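Long-range contact in LAE5 (Uncultured bacterium, PDB 5JD3), which probably hydrolyses ester bonds as a serine esterase of the GDSL (SGNH) hydrolase family, recovered from a lake metagenome: residues A[153-159]-A[189-195]. Sequence-based numbering, arbitrary orientation.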
# COMPACT_ATOMS: atom_id res chain seq x y z
N MET A 153 -12.77 1.56 1.75
CA MET A 153 -11.46 1.10 2.17
C MET A 153 -10.75 0.35 1.05
O MET A 153 -11.31 -0.57 0.45
CB MET A 153 -11.58 0.20 3.41
CG MET A 153 -10.25 -0.09 4.09
SD MET A 153 -10.45 -0.58 5.81
CE MET A 153 -8.74 -0.53 6.36
N ILE A 154 -9.52 0.76 0.76
CA ILE A 154 -8.76 0.18 -0.34
C ILE A 154 -7.59 -0.66 0.16
O ILE A 154 -6.78 -0.19 0.96
CB ILE A 154 -8.21 1.27 -1.29
CG1 ILE A 154 -9.35 2.14 -1.83
CG2 ILE A 154 -7.43 0.64 -2.43
CD1 ILE A 154 -9.52 3.45 -1.09
N LEU A 155 -7.51 -1.90 -0.30
CA LEU A 155 -6.41 -2.78 0.06
C LEU A 155 -5.47 -3.00 -1.12
O LEU A 155 -5.87 -3.53 -2.15
CB LEU A 155 -6.93 -4.12 0.57
CG LEU A 155 -7.84 -4.05 1.81
CD1 LEU A 155 -8.17 -5.44 2.32
CD2 LEU A 155 -7.18 -3.21 2.89
N LEU A 156 -4.22 -2.57 -0.96
CA LEU A 156 -3.21 -2.75 -1.99
C LEU A 156 -2.33 -3.95 -1.66
O LEU A 156 -1.71 -3.99 -0.60
CB LEU A 156 -2.36 -1.49 -2.16
CG LEU A 156 -3.03 -0.22 -2.70
CD1 LEU A 156 -3.77 0.54 -1.61
CD2 LEU A 156 -2.00 0.67 -3.38
N THR A 157 -2.29 -4.92 -2.56
CA THR A 157 -1.57 -6.16 -2.31
C THR A 157 -0.07 -5.92 -2.16
O THR A 157 0.50 -5.04 -2.80
CB THR A 157 -1.80 -7.19 -3.45
OG1 THR A 157 -1.19 -8.44 -3.12
CG2 THR A 157 -1.24 -6.69 -4.77
N PRO A 158 0.57 -6.69 -1.26
CA PRO A 158 2.04 -6.66 -1.20
C PRO A 158 2.61 -7.25 -2.48
O PRO A 158 1.92 -8.03 -3.15
CB PRO A 158 2.36 -7.53 0.01
CG PRO A 158 1.19 -8.45 0.14
CD PRO A 158 0.00 -7.63 -0.28
N TYR A 159 3.84 -6.89 -2.83
CA TYR A 159 4.41 -7.36 -4.08
C TYR A 159 5.86 -7.79 -3.92
O TYR A 159 6.52 -7.46 -2.94
CB TYR A 159 4.30 -6.29 -5.16
CG TYR A 159 5.18 -5.08 -4.91
CD1 TYR A 159 6.48 -5.03 -5.38
CD2 TYR A 159 4.69 -3.99 -4.20
CE1 TYR A 159 7.28 -3.93 -5.14
CE2 TYR A 159 5.49 -2.88 -3.97
CZ TYR A 159 6.78 -2.86 -4.43
OH TYR A 159 7.56 -1.75 -4.19
N CYS A 189 -14.09 -4.58 0.47
CA CYS A 189 -13.03 -3.60 0.22
C CYS A 189 -12.62 -3.61 -1.25
O CYS A 189 -12.76 -4.63 -1.94
CB CYS A 189 -11.82 -3.88 1.10
SG CYS A 189 -12.18 -3.98 2.85
N LEU A 190 -12.12 -2.48 -1.72
CA LEU A 190 -11.55 -2.40 -3.06
C LEU A 190 -10.13 -2.94 -3.02
O LEU A 190 -9.33 -2.54 -2.18
CB LEU A 190 -11.56 -0.96 -3.57
CG LEU A 190 -10.94 -0.70 -4.94
CD1 LEU A 190 -11.62 -1.55 -6.01
CD2 LEU A 190 -11.03 0.77 -5.30
N LEU A 191 -9.82 -3.87 -3.92
CA LEU A 191 -8.48 -4.44 -3.96
C LEU A 191 -7.69 -3.98 -5.18
O LEU A 191 -8.12 -4.16 -6.32
CB LEU A 191 -8.53 -5.96 -3.93
CG LEU A 191 -7.13 -6.59 -3.90
CD1 LEU A 191 -7.00 -7.52 -2.71
CD2 LEU A 191 -6.81 -7.31 -5.20
N VAL A 192 -6.53 -3.38 -4.93
CA VAL A 192 -5.63 -2.98 -6.00
C VAL A 192 -4.57 -4.06 -6.21
O VAL A 192 -3.79 -4.36 -5.31
CB VAL A 192 -4.95 -1.64 -5.69
CG1 VAL A 192 -3.96 -1.29 -6.79
CG2 VAL A 192 -5.98 -0.54 -5.53
N ASP A 193 -4.56 -4.64 -7.41
CA ASP A 193 -3.59 -5.67 -7.74
C ASP A 193 -2.27 -5.06 -8.20
O ASP A 193 -2.01 -4.96 -9.40
CB ASP A 193 -4.15 -6.60 -8.82
CG ASP A 193 -3.23 -7.77 -9.12
OD1 ASP A 193 -3.32 -8.32 -10.23
OD2 ASP A 193 -2.42 -8.13 -8.24
N VAL A 194 -1.46 -4.63 -7.23
CA VAL A 194 -0.16 -4.04 -7.52
C VAL A 194 0.80 -5.07 -8.10
O VAL A 194 1.55 -4.77 -9.03
CB VAL A 194 0.46 -3.43 -6.24
CG1 VAL A 194 1.79 -2.76 -6.56
CG2 VAL A 194 -0.50 -2.44 -5.60
N GLN A 195 0.76 -6.28 -7.55
CA GLN A 195 1.61 -7.37 -8.03
C GLN A 195 1.37 -7.66 -9.50
O GLN A 195 2.31 -7.83 -10.27
CB GLN A 195 1.37 -8.64 -7.20
CG GLN A 195 2.20 -9.83 -7.64
CD GLN A 195 3.69 -9.62 -7.43
OE1 GLN A 195 4.19 -9.73 -6.31
NE2 GLN A 195 4.41 -9.32 -8.50
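Ile154 and Val192 meet obliquely through their branch methyls, CG2 to CG2 at 3.6 Å, on one face of a parallel strand pair. On the same face Leu156 runs beside Val192, its CG 3.8 Å from Val192 CB, while its CB reaches Val194 CG2. Leu155 points to the other face, where its CG packs against Cys189 CB. Beyond the strand ends Thr157 turns its methyl onto the first turn of helix 194-201: CG2 sits 3.2 Å from Val194 N and also near Gln195 N. Chi1 of -174° accounts for this, because it swings OG1 anti to the backbone N and leaves the methyl directed at the helix start.

Four backbone bonds hold the register. Leu190 N donates to Met153 O, Leu155 N to Leu190 O at 2.7 Å, Val192 N to Leu155 O and Thr157 N to Val192 O. Leu155 straddles Leu190 and Val192, the staggered pattern of parallel pairing, with the strand segments 27° apart.

At the polar end, Asp193 is the N-cap: OD2 accepts from Gly196 N and forms a salt bridge with Arg181, tying the helix start to helix 168-187. Gln195, bent at chi2 (66°), lays OE1 3.3 Å from Tyr159 CA and there accepts from Phe160 N, while NE2 bonds Asp199. Tyr159 CD2 lies 3.9 Å from Val194 CG1 and its OH bonds Ile215 O; the side chain is near, without touching, the probable Ser36-His216-Asp213 triad.

Strand 152-156, helix 168-187 and strand 190-192 form a beta-alpha-beta unit, with 190-192 at one edge of the five-stranded parallel sheet. Ile154 also hydrogen-bonds through its backbone to Val107 and Met109 of strand 106-110, Leu156 to Met109, and Leu155 touches Ala184 of the crossover helix.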